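PDB 2DWC: 433aa long hypothetical phosphoribosylglycinamide formyl transferase from Pyrococcus horikoshii, which has no established function but carries the ATP-grasp and PurT-type domains of its family and, in this model, holds adenosine-5'-diphosphate. Local coordinates for residues G234-D239 / A244-A249; F99-E102 / F107-P110; T13-S18 / V59-Y64; R125-K130 / T267-G272. One frame throughout, in Å; residues are numbered along the deposited sequence.

Overall arrangement
Four contacts sample different parts of a subunit that pairs with a second copy. Contact 1, a beta hairpin, is the one whose segments include a residue of the adenosine-5'-diphosphate pocket, Q237; the H235 side chain is about 5 Å from the nucleotide. Contact 4 joins two helices of the same ATP-grasp region, its centre 24 Å from that of contact 1. Contact 2, in the preATP-grasp region, abuts contact 4 directly, with P110 CB 3.8 Å from G271 O, although their centres are 18 Å apart. Contact 3 is peripheral, 35 Å from contacts 1 and 4 between centres, and meets the second subunit.

Contact 1. Residues G234-D239 / A244-A249; sequences GHYQID and ASWQPA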
loop_
_atom_site.group_PDB
_atom_site.type_symbol
_atom_site.label_atom_id
_atom_site.label_comp_id
_atom_site.label_asym_id
_atom_site.label_seq_id
_atom_site.Cartn_x
_atom_site.Cartn_y
_atom_site.Cartn_z
ATOM N N GLY B 234 14.433 -14.882 -6.676
ATOM C CA GLY B 234 14.519 -15.814 -7.775
ATOM C C GLY B 234 13.398 -15.603 -8.800
ATOM O O GLY B 234 12.339 -15.050 -8.453
ATOM N N HIS B 235 13.602 -16.014 -10.054
ATOM C CA HIS B 235 12.528 -15.887 -11.047
ATOM C C HIS B 235 12.771 -16.731 -12.282
ATOM O O HIS B 235 13.854 -17.267 -12.467
ATOM C CB HIS B 235 12.355 -14.420 -11.494
ATOM C CG HIS B 235 13.587 -13.816 -12.102
ATOM N ND1 HIS B 235 13.832 -13.832 -13.458
ATOM C CD2 HIS B 235 14.625 -13.144 -11.539
ATOM C CE1 HIS B 235 14.962 -13.191 -13.706
ATOM N NE2 HIS B 235 15.466 -12.764 -12.561
ATOM N N TYR B 236 11.759 -16.858 -13.131
ATOM C CA TYR B 236 11.970 -17.613 -14.352
ATOM C C TYR B 236 11.405 -16.852 -15.558
ATOM O O TYR B 236 10.219 -16.480 -15.585
ATOM C CB TYR B 236 11.416 -19.039 -14.200
ATOM C CG TYR B 236 9.925 -19.190 -14.251
ATOM C CD1 TYR B 236 9.246 -19.191 -15.479
ATOM C CD2 TYR B 236 9.186 -19.351 -13.086
ATOM C CE1 TYR B 236 7.859 -19.351 -15.545
ATOM C CE2 TYR B 236 7.796 -19.508 -13.136
ATOM C CZ TYR B 236 7.137 -19.507 -14.370
ATOM O OH TYR B 236 5.760 -19.656 -14.430
ATOM N N GLN B 237 12.296 -16.592 -16.522
ATOM C CA GLN B 237 11.999 -15.847 -17.749
ATOM C C GLN B 237 11.513 -16.711 -18.904
ATOM O O GLN B 237 12.282 -17.490 -19.473
ATOM C CB GLN B 237 13.247 -15.085 -18.211
ATOM C CG GLN B 237 13.575 -13.841 -17.403
ATOM C CD GLN B 237 12.835 -12.601 -17.887
ATOM O OE1 GLN B 237 12.374 -11.785 -17.083
ATOM N NE2 GLN B 237 12.735 -12.443 -19.203
ATOM N N ILE B 238 10.240 -16.557 -19.256
ATOM C CA ILE B 238 9.650 -17.306 -20.360
ATOM C C ILE B 238 9.435 -16.396 -21.570
ATOM O O ILE B 238 8.509 -15.578 -21.595
ATOM C CB ILE B 238 8.298 -17.951 -19.949
ATOM C CG1 ILE B 238 7.568 -18.462 -21.196
ATOM C CG2 ILE B 238 7.438 -16.948 -19.176
ATOM C CD1 ILE B 238 8.332 -19.521 -21.969
ATOM N N ASP B 239 10.304 -16.541 -22.568
ATOM C CA ASP B 239 10.216 -15.744 -23.789
ATOM C C ASP B 239 10.256 -14.241 -23.503
ATOM O O ASP B 239 9.323 -13.495 -23.836
ATOM C CB ASP B 239 8.938 -16.106 -24.570
ATOM C CG ASP B 239 9.118 -17.336 -25.471
ATOM O OD1 ASP B 239 9.845 -17.227 -26.487
ATOM O OD2 ASP B 239 8.538 -18.407 -25.164
ATOM N N ALA B 244 6.930 -15.532 -12.983
ATOM C CA ALA B 244 6.829 -15.712 -11.527
ATOM C C ALA B 244 8.136 -15.298 -10.870
ATOM O O ALA B 244 9.189 -15.417 -11.500
ATOM C CB ALA B 244 6.557 -17.206 -11.188
ATOM N N SER B 245 8.080 -14.814 -9.631
ATOM C CA SER B 245 9.296 -14.455 -8.892
ATOM C C SER B 245 9.057 -14.770 -7.436
ATOM O O SER B 245 7.904 -14.970 -7.005
ATOM C CB SER B 245 9.650 -12.967 -9.054
ATOM O OG SER B 245 8.594 -12.171 -8.509
ATOM N N TRP B 246 10.129 -14.837 -6.644
ATOM C CA TRP B 246 9.913 -15.187 -5.261
ATOM C C TRP B 246 11.099 -14.729 -4.463
ATOM O O TRP B 246 12.176 -14.494 -5.019
ATOM C CB TRP B 246 9.738 -16.737 -5.097
ATOM C CG TRP B 246 10.883 -17.558 -5.722
ATOM C CD1 TRP B 246 12.066 -17.960 -5.123
ATOM C CD2 TRP B 246 10.947 -17.990 -7.076
ATOM N NE1 TRP B 246 12.865 -18.618 -6.068
ATOM C CE2 TRP B 246 12.189 -18.641 -7.264
ATOM C CE3 TRP B 246 10.063 -17.895 -8.167
ATOM C CZ2 TRP B 246 12.568 -19.190 -8.504
ATOM C CZ3 TRP B 246 10.436 -18.444 -9.396
ATOM C CH2 TRP B 246 11.688 -19.086 -9.552
ATOM N N GLN B 247 10.905 -14.610 -3.153
ATOM C CA GLN B 247 12.011 -14.190 -2.277
ATOM C C GLN B 247 11.879 -15.005 -1.004
ATOM O O GLN B 247 10.794 -15.149 -0.482
ATOM C CB GLN B 247 11.898 -12.698 -1.925
ATOM C CG GLN B 247 13.181 -12.100 -1.299
ATOM C CD GLN B 247 12.998 -10.641 -0.878
ATOM O OE1 GLN B 247 11.981 -10.299 -0.250
ATOM N NE2 GLN B 247 13.989 -9.788 -1.176
ATOM N N PRO B 248 12.989 -15.556 -0.482
ATOM C CA PRO B 248 14.356 -15.468 -1.004
ATOM C C PRO B 248 14.647 -16.585 -1.994
ATOM O O PRO B 248 13.994 -17.640 -1.986
ATOM C CB PRO B 248 15.211 -15.592 0.255
ATOM C CG PRO B 248 14.438 -16.681 1.078
ATOM C CD PRO B 248 12.929 -16.336 0.781
ATOM N N ALA B 249 15.596 -16.342 -2.877
ATOM C CA ALA B 249 16.002 -17.371 -3.840
ATOM C C ALA B 249 16.651 -18.514 -3.022
ATOM O O ALA B 249 17.352 -18.265 -2.050
ATOM C CB ALA B 249 17.014 -16.787 -4.813
#
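G234 and W246 form an antiparallel hydrogen-bonded pair: W246 N donates to G234 O at 2.9 Å, whereas the return bond from G234 N to W246 O is weak and bent. With chi1 at 53°, W246 CG sits between its backbone N and carbonyl carbon, and the indole lies against the opposing backbone. G234 CA rests 3.9 Å from the centroid of the five-membered ring, 24° off the normal, a CH-pi contact that glycine leaves unobstructed. H235 continues it: its CA is 4.0 Å from the centroid of the six-membered ring, over the same face. The H235 side chain leaves on the other face of the sheet, CB 3.9 Å from S245 CB, and its NE2 is hydrogen-bonded to E279. Y236 returns to the W246 face, where the two side chains cross at about a right angle. Its CE2 presses on A244 CB at 3.3 Å, its CD2 edge meets W246 CZ3 at 4.0 Å, and its OH is hydrogen-bonded to H243. The hairpin strands run at 168°. Backbone hydrogen bonds from H235 to E210 and from S245 to T345 place the pair between strands 209-219 and 343-349, while K401 makes a cation-pi contact with W246.

Contact 2. Residues F99-E102 / F107-P110; sequences FEFE and FVVP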
loop_
_atom_site.group_PDB
_atom_site.type_symbol
_atom_site.label_atom_id
_atom_site.label_comp_id
_atom_site.label_asym_id
_atom_site.label_seq_id
_atom_site.Cartn_x
_atom_site.Cartn_y
_atom_site.Cartn_z
ATOM N N PHE B 99 19.859 13.609 -20.221
ATOM C CA PHE B 99 21.155 14.238 -19.952
ATOM C C PHE B 99 20.982 15.739 -19.849
ATOM O O PHE B 99 21.649 16.375 -19.040
ATOM C CB PHE B 99 22.185 13.949 -21.075
ATOM C CG PHE B 99 22.772 12.544 -21.032
ATOM C CD1 PHE B 99 22.370 11.567 -21.931
ATOM C CD2 PHE B 99 23.761 12.233 -20.102
ATOM C CE1 PHE B 99 22.942 10.307 -21.921
ATOM C CE2 PHE B 99 24.353 10.956 -20.078
ATOM C CZ PHE B 99 23.948 10.005 -20.980
ATOM N N GLU B 100 20.076 16.309 -20.662
ATOM C CA GLU B 100 19.887 17.763 -20.610
ATOM C C GLU B 100 19.244 18.211 -19.284
ATOM O O GLU B 100 19.614 19.245 -18.723
ATOM C CB GLU B 100 19.024 18.212 -21.777
ATOM C CG GLU B 100 19.781 18.134 -23.100
ATOM C CD GLU B 100 18.982 18.581 -24.290
ATOM O OE1 GLU B 100 17.924 19.244 -24.107
ATOM O OE2 GLU B 100 19.435 18.262 -25.418
ATOM N N PHE B 101 18.272 17.430 -18.788
ATOM C CA PHE B 101 17.628 17.780 -17.515
ATOM C C PHE B 101 18.692 17.864 -16.420
ATOM O O PHE B 101 18.708 18.779 -15.586
ATOM C CB PHE B 101 16.581 16.733 -17.062
ATOM C CG PHE B 101 15.456 16.484 -18.061
ATOM C CD1 PHE B 101 15.032 17.511 -18.917
ATOM C CD2 PHE B 101 14.840 15.230 -18.140
ATOM C CE1 PHE B 101 13.981 17.273 -19.876
ATOM C CE2 PHE B 101 13.785 14.971 -19.093
ATOM C CZ PHE B 101 13.373 16.022 -19.965
ATOM N N GLU B 102 19.539 16.850 -16.398
ATOM C CA GLU B 102 20.584 16.771 -15.352
ATOM C C GLU B 102 21.544 17.932 -15.451
ATOM O O GLU B 102 21.910 18.544 -14.425
ATOM C CB GLU B 102 21.258 15.396 -15.530
ATOM C CG GLU B 102 22.315 14.979 -14.597
ATOM C CD GLU B 102 22.695 13.546 -14.944
ATOM O OE1 GLU B 102 23.455 13.362 -15.936
ATOM O OE2 GLU B 102 22.182 12.620 -14.258
ATOM N N PHE B 107 17.199 16.484 -10.963
ATOM C CA PHE B 107 17.723 15.201 -10.545
ATOM C C PHE B 107 17.093 14.000 -11.281
ATOM O O PHE B 107 15.946 13.629 -11.032
ATOM C CB PHE B 107 17.547 15.059 -9.014
ATOM C CG PHE B 107 18.084 13.770 -8.460
ATOM C CD1 PHE B 107 19.340 13.287 -8.880
ATOM C CD2 PHE B 107 17.350 13.035 -7.532
ATOM C CE1 PHE B 107 19.863 12.077 -8.379
ATOM C CE2 PHE B 107 17.886 11.800 -7.012
ATOM C CZ PHE B 107 19.146 11.345 -7.456
ATOM N N VAL B 108 17.865 13.434 -12.199
ATOM C CA VAL B 108 17.473 12.250 -12.970
ATOM C C VAL B 108 18.008 11.017 -12.243
ATOM O O VAL B 108 19.206 10.942 -11.889
ATOM C CB VAL B 108 18.060 12.339 -14.380
ATOM C CG1 VAL B 108 17.734 11.090 -15.191
ATOM C CG2 VAL B 108 17.489 13.594 -15.077
ATOM N N VAL B 109 17.123 10.044 -12.033
ATOM C CA VAL B 109 17.424 8.832 -11.259
ATOM C C VAL B 109 17.825 7.635 -12.100
ATOM O O VAL B 109 17.176 7.333 -13.110
ATOM C CB VAL B 109 16.146 8.412 -10.487
ATOM C CG1 VAL B 109 16.286 6.999 -9.874
ATOM C CG2 VAL B 109 15.838 9.483 -9.420
ATOM N N PRO B 110 18.920 6.949 -11.730
ATOM C CA PRO B 110 19.849 7.192 -10.601
ATOM C C PRO B 110 20.789 8.322 -11.031
ATOM O O PRO B 110 21.293 9.094 -10.191
ATOM C CB PRO B 110 20.525 5.829 -10.414
ATOM C CG PRO B 110 20.564 5.283 -11.815
ATOM C CD PRO B 110 19.197 5.660 -12.390
HETATM O O HOH W 1 20.900 13.104 -11.911
#
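F101 and V108 make the tight part of this contact: CG2 of V108 lies 3.8 Å from F101 CB and sits at the edge of the phenyl ring, near its plane. The same methyl approaches the helix backbone, 4.1 Å from E102 N. Beyond CB the F101 ring leads away from V108 into the protein, meeting W75 edge-to-face and touching L74 and V78 of helix 71-81. Helix 95-103 and the loop after it belong to the Rossmann-like preATP-grasp region, whose parallel sheet has strand 85-88 at one border; F107 and V109 are hydrogen-bonded to I86 of that strand through their backbones, and V108 between them turns its side chain toward the helix. The looser side is polar and partly exposed. E102 has CG anti to its backbone N (chi1 -177°), and its chain crosses V108 at about a right angle, leaving OE2 4.1 Å from V108 CB. A water bridges the two residues, donating to E102 OE2 at 2.7 Å and to V108 O, also at 2.7 Å. OE2 accepts as well from A112 N, the first residue of helix 112-118, whose amino end would probably favour the charged carboxylate.

Contact 3. Residues T13-S18 / V59-Y64; sequences TATTDS and VAHRSY
A chi1 of -69° sets H61 CG anti to its carbonyl carbon and directs the imidazole at A14 and T15, while chi1 of 81° in T15 turns OG1 back to the loop and leaves CG2 for the ring. A14 CB then meets the NE2-CE1 side of H61, 3.5 Å from NE2, and T15 CG2 meets CD2 at 3.8 Å; both methyls approach obliquely. The contact is small, about 99 Å² in all, and the nearest backbones stay apart, T15 CA to H61 CA measuring 8.1 Å.

The loop presenting the methyls is a type II beta turn from T13 to T16. T13 O takes two donors, T16 N at 3.2 Å and T16 OG1 at 2.8 Å, and T16 OG1 in turn accepts from S18 N in an ST turn. T15 OG1 donates to A14 O at 2.6 Å, consistent with the rotation that points CG2 at H61. Strand 62-65 borders the parallel sheet here. H61 ND1 faces the V45 backbone N and so must accept, while NE2 is hydrogen-bonded to Q58 OE1 of the second subunit, as modelled, and so probably donates. This pairing suggests a neutral imidazole protonated on NE2, held at the subunit interface.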
loop_
_atom_site.group_PDB
_atom_site.type_symbol
_atom_site.label_atom_id
_atom_site.label_comp_id
_atom_site.label_asym_id
_atom_site.label_seq_id
_atom_site.Cartn_x
_atom_site.Cartn_y
_atom_site.Cartn_z
ATOM N N THR B 13 3.959 19.102 2.048
ATOM C CA THR B 13 2.654 18.457 1.770
ATOM C C THR B 13 2.166 18.664 0.365
ATOM O O THR B 13 2.056 19.796 -0.089
ATOM C CB THR B 13 1.592 19.050 2.753
ATOM O OG1 THR B 13 1.973 18.721 4.093
ATOM C CG2 THR B 13 0.153 18.441 2.553
ATOM N N ALA B 14 1.877 17.555 -0.301
ATOM C CA ALA B 14 1.351 17.582 -1.678
ATOM C C ALA B 14 0.142 18.517 -1.765
ATOM O O ALA B 14 -0.683 18.618 -0.823
ATOM C CB ALA B 14 0.888 16.145 -2.073
ATOM N N THR B 15 0.012 19.142 -2.946
ATOM C CA THR B 15 -1.042 20.070 -3.312
ATOM C C THR B 15 -0.889 21.486 -2.694
ATOM O O THR B 15 -1.654 22.370 -3.039
ATOM C CB THR B 15 -2.509 19.568 -3.048
ATOM O OG1 THR B 15 -2.897 19.738 -1.667
ATOM C CG2 THR B 15 -2.669 18.105 -3.486
ATOM N N THR B 16 0.122 21.684 -1.845
ATOM C CA THR B 16 0.368 22.989 -1.233
ATOM C C THR B 16 1.730 23.446 -1.700
ATOM O O THR B 16 2.459 22.695 -2.347
ATOM C CB THR B 16 0.387 22.951 0.341
ATOM O OG1 THR B 16 1.623 22.370 0.812
ATOM C CG2 THR B 16 -0.785 22.119 0.854
ATOM N N ASP B 17 2.087 24.683 -1.373
ATOM C CA ASP B 17 3.394 25.144 -1.826
ATOM C C ASP B 17 4.574 24.523 -1.068
ATOM O O ASP B 17 5.716 24.761 -1.446
ATOM C CB ASP B 17 3.488 26.675 -1.785
ATOM C CG ASP B 17 3.611 27.197 -0.352
ATOM O OD1 ASP B 17 4.651 27.773 -0.028
ATOM O OD2 ASP B 17 2.685 27.016 0.444
ATOM N N SER B 18 4.348 23.714 -0.033
ATOM C CA SER B 18 5.529 23.100 0.622
ATOM C C SER B 18 5.828 21.709 0.017
ATOM O O SER B 18 6.775 21.015 0.388
ATOM C CB SER B 18 5.311 22.937 2.135
ATOM O OG SER B 18 4.249 22.032 2.416
ATOM N N VAL B 59 -3.511 7.007 -9.819
ATOM C CA VAL B 59 -3.177 7.276 -8.411
ATOM C C VAL B 59 -2.471 8.636 -8.227
ATOM O O VAL B 59 -2.544 9.231 -7.168
ATOM C CB VAL B 59 -2.260 6.156 -7.863
ATOM C CG1 VAL B 59 -1.589 6.593 -6.542
ATOM C CG2 VAL B 59 -3.148 4.889 -7.595
ATOM N N ALA B 60 -1.882 9.137 -9.298
ATOM C CA ALA B 60 -1.157 10.398 -9.260
ATOM C C ALA B 60 -2.045 11.624 -9.089
ATOM O O ALA B 60 -3.257 11.608 -9.338
ATOM C CB ALA B 60 -0.341 10.535 -10.554
ATOM N N HIS B 61 -1.432 12.703 -8.651
ATOM C CA HIS B 61 -2.162 13.963 -8.534
ATOM C C HIS B 61 -2.470 14.552 -9.931
ATOM O O HIS B 61 -3.547 15.121 -10.143
ATOM C CB HIS B 61 -1.307 14.977 -7.777
ATOM C CG HIS B 61 -1.130 14.623 -6.336
ATOM N ND1 HIS B 61 -0.030 13.935 -5.874
ATOM C CD2 HIS B 61 -1.925 14.850 -5.250
ATOM C CE1 HIS B 61 -0.150 13.740 -4.569
ATOM N NE2 HIS B 61 -1.289 14.281 -4.167
ATOM N N ARG B 62 -1.537 14.431 -10.878
ATOM C CA ARG B 62 -1.766 14.996 -12.228
ATOM C C ARG B 62 -1.040 14.120 -13.238
ATOM O O ARG B 62 -0.090 13.412 -12.874
ATOM C CB ARG B 62 -1.100 16.391 -12.358
ATOM C CG ARG B 62 -1.852 17.654 -12.028
ATOM C CD ARG B 62 -0.979 18.895 -12.510
ATOM N NE ARG B 62 0.370 19.040 -11.909
ATOM C CZ ARG B 62 0.581 19.028 -10.597
ATOM N NH1 ARG B 62 -0.437 18.880 -9.761
ATOM N NH2 ARG B 62 1.806 19.160 -10.100
ATOM N N SER B 63 -1.403 14.234 -14.517
ATOM C CA SER B 63 -0.699 13.410 -15.520
ATOM C C SER B 63 -0.481 14.209 -16.810
ATOM O O SER B 63 -1.148 15.228 -17.025
ATOM C CB SER B 63 -1.515 12.139 -15.766
ATOM O OG SER B 63 -2.751 12.460 -16.404
ATOM N N TYR B 64 0.468 13.752 -17.630
ATOM C CA TYR B 64 0.726 14.329 -18.955
ATOM C C TYR B 64 0.822 13.120 -19.887
ATOM O O TYR B 64 1.351 12.100 -19.502
ATOM C CB TYR B 64 2.053 15.082 -19.023
ATOM C CG TYR B 64 2.062 16.382 -18.264
ATOM C CD1 TYR B 64 2.308 16.417 -16.898
ATOM C CD2 TYR B 64 1.871 17.610 -18.946
ATOM C CE1 TYR B 64 2.372 17.644 -16.196
ATOM C CE2 TYR B 64 1.942 18.825 -18.273
ATOM C CZ TYR B 64 2.198 18.843 -16.903
ATOM O OH TYR B 64 2.325 20.060 -16.309
#

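Contact 4. Residues R125-K130 / T267-G272; sequences RETLVK and TDVLGG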
loop_
_atom_site.group_PDB
_atom_site.type_symbol
_atom_site.label_atom_id
_atom_site.label_comp_id
_atom_site.label_asym_id
_atom_site.label_seq_id
_atom_site.Cartn_x
_atom_site.Cartn_y
_atom_site.Cartn_z
ATOM N N ARG B 125 27.717 -4.522 -21.124
ATOM C CA ARG B 125 28.635 -5.644 -20.935
ATOM C C ARG B 125 30.047 -5.136 -20.691
ATOM O O ARG B 125 30.741 -5.610 -19.788
ATOM C CB ARG B 125 28.583 -6.590 -22.149
ATOM C CG ARG B 125 29.476 -7.856 -22.011
ATOM C CD ARG B 125 29.318 -8.610 -20.673
ATOM N NE ARG B 125 27.954 -9.122 -20.423
ATOM C CZ ARG B 125 27.565 -10.373 -20.629
ATOM N NH1 ARG B 125 28.423 -11.266 -21.106
ATOM N NH2 ARG B 125 26.330 -10.744 -20.312
ATOM N N GLU B 126 30.498 -4.155 -21.467
ATOM C CA GLU B 126 31.847 -3.644 -21.247
ATOM C C GLU B 126 31.982 -2.978 -19.881
ATOM O O GLU B 126 33.042 -3.021 -19.254
ATOM C CB GLU B 126 32.230 -2.674 -22.374
ATOM C CG GLU B 126 32.358 -3.374 -23.745
ATOM C CD GLU B 126 33.220 -4.643 -23.669
ATOM O OE1 GLU B 126 32.689 -5.756 -23.898
ATOM O OE2 GLU B 126 34.420 -4.522 -23.359
ATOM N N THR B 127 30.899 -2.360 -19.407
ATOM C CA THR B 127 30.944 -1.740 -18.089
ATOM C C THR B 127 31.124 -2.832 -17.031
ATOM O O THR B 127 31.914 -2.674 -16.097
ATOM C CB THR B 127 29.641 -0.914 -17.820
ATOM O OG1 THR B 127 29.573 0.161 -18.769
ATOM C CG2 THR B 127 29.635 -0.326 -16.400
ATOM N N LEU B 128 30.378 -3.931 -17.171
ATOM C CA LEU B 128 30.510 -5.022 -16.206
ATOM C C LEU B 128 31.893 -5.665 -16.234
ATOM O O LEU B 128 32.454 -5.971 -15.191
ATOM C CB LEU B 128 29.485 -6.125 -16.467
ATOM C CG LEU B 128 28.132 -6.024 -15.735
ATOM C CD1 LEU B 128 27.603 -4.611 -15.817
ATOM C CD2 LEU B 128 27.145 -7.023 -16.342
ATOM N N VAL B 129 32.419 -5.888 -17.433
ATOM C CA VAL B 129 33.710 -6.554 -17.554
ATOM C C VAL B 129 34.901 -5.642 -17.264
ATOM O O VAL B 129 35.751 -5.985 -16.454
ATOM C CB VAL B 129 33.882 -7.175 -18.981
ATOM C CG1 VAL B 129 35.272 -7.848 -19.094
ATOM C CG2 VAL B 129 32.771 -8.183 -19.257
ATOM N N LYS B 130 34.954 -4.475 -17.901
ATOM C CA LYS B 130 36.089 -3.556 -17.719
ATOM C C LYS B 130 36.069 -2.678 -16.480
ATOM O O LYS B 130 37.114 -2.442 -15.881
ATOM C CB LYS B 130 36.246 -2.637 -18.932
ATOM C CG LYS B 130 36.244 -3.329 -20.283
ATOM C CD LYS B 130 37.341 -4.362 -20.378
ATOM C CE LYS B 130 37.295 -5.059 -21.743
ATOM N NZ LYS B 130 38.167 -6.276 -21.793
ATOM N N THR B 267 26.845 -1.620 -8.916
ATOM C CA THR B 267 26.214 -0.355 -8.530
ATOM C C THR B 267 27.225 0.724 -8.145
ATOM O O THR B 267 26.965 1.908 -8.346
ATOM C CB THR B 267 25.141 -0.568 -7.424
ATOM O OG1 THR B 267 25.752 -1.079 -6.242
ATOM C CG2 THR B 267 24.063 -1.561 -7.928
ATOM N N ASP B 268 28.384 0.348 -7.590
ATOM C CA ASP B 268 29.411 1.362 -7.282
ATOM C C ASP B 268 29.835 2.041 -8.604
ATOM O O ASP B 268 30.150 3.243 -8.620
ATOM C CB ASP B 268 30.657 0.699 -6.660
ATOM C CG ASP B 268 30.492 0.390 -5.184
ATOM O OD1 ASP B 268 31.378 -0.326 -4.656
ATOM O OD2 ASP B 268 29.501 0.834 -4.539
ATOM N N VAL B 269 29.903 1.279 -9.695
ATOM C CA VAL B 269 30.252 1.889 -10.982
ATOM C C VAL B 269 29.105 2.751 -11.561
ATOM O O VAL B 269 29.343 3.857 -12.068
ATOM C CB VAL B 269 30.628 0.826 -12.021
ATOM C CG1 VAL B 269 30.784 1.473 -13.404
ATOM C CG2 VAL B 269 31.963 0.148 -11.601
ATOM N N LEU B 270 27.868 2.254 -11.502
ATOM C CA LEU B 270 26.767 3.035 -12.079
ATOM C C LEU B 270 26.506 4.312 -11.279
ATOM O O LEU B 270 26.212 5.351 -11.867
ATOM C CB LEU B 270 25.492 2.163 -12.223
ATOM C CG LEU B 270 25.665 0.979 -13.191
ATOM C CD1 LEU B 270 24.396 0.132 -13.176
ATOM C CD2 LEU B 270 25.962 1.497 -14.636
ATOM N N GLY B 271 26.614 4.220 -9.949
ATOM C CA GLY B 271 26.457 5.380 -9.083
ATOM C C GLY B 271 25.027 5.899 -8.939
ATOM O O GLY B 271 24.087 5.162 -9.241
ATOM N N GLY B 272 24.893 7.147 -8.477
ATOM C CA GLY B 272 23.579 7.764 -8.308
ATOM C C GLY B 272 22.863 7.324 -7.048
ATOM O O GLY B 272 23.474 6.835 -6.088
#
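No ring or other flat group carries the meeting of T127 with V269 and L270; there are no faces or edges to assign, and methyl groups of branched side chains do the touching. The two segments belong to helices 121-132 and 253-270 of the ATP-grasp region, which approach loosely: T127 CA and V269 CA, the nearest such pair, are 8.0 Å apart, and only 89 Å² is buried.

T127 keeps CG2 anti to its backbone N, so the methyl projects across the gap while OG1 turns back along its own helix to hydrogen-bond to R123 O. That satisfies the hydroxyl and leaves the facing surface apolar. In V269 it is CG1 that is anti to N (chi1 172°), and the two side chains slide past each other in opposite directions. L270 contributes more distantly, its CD2 4.5 Å from T127 CG2; its side chain also packs on F276 and V292 of strands 274-283 and 286-293. L128 touches A289 of the latter strand, so both helices rest on the same hairpin. From the first helix R125 hydrogen-bonds to S137, a residue of the adenosine-5'-diphosphate pocket.

Past L270 the second helix stops: G271 has a positive phi of 72°, yet its N is still hydrogen-bonded to T267 O at 2.8 Å. The closest approach across the gap is the methyl pair T127 CG2 and V269 CG1, at 3.7 Å.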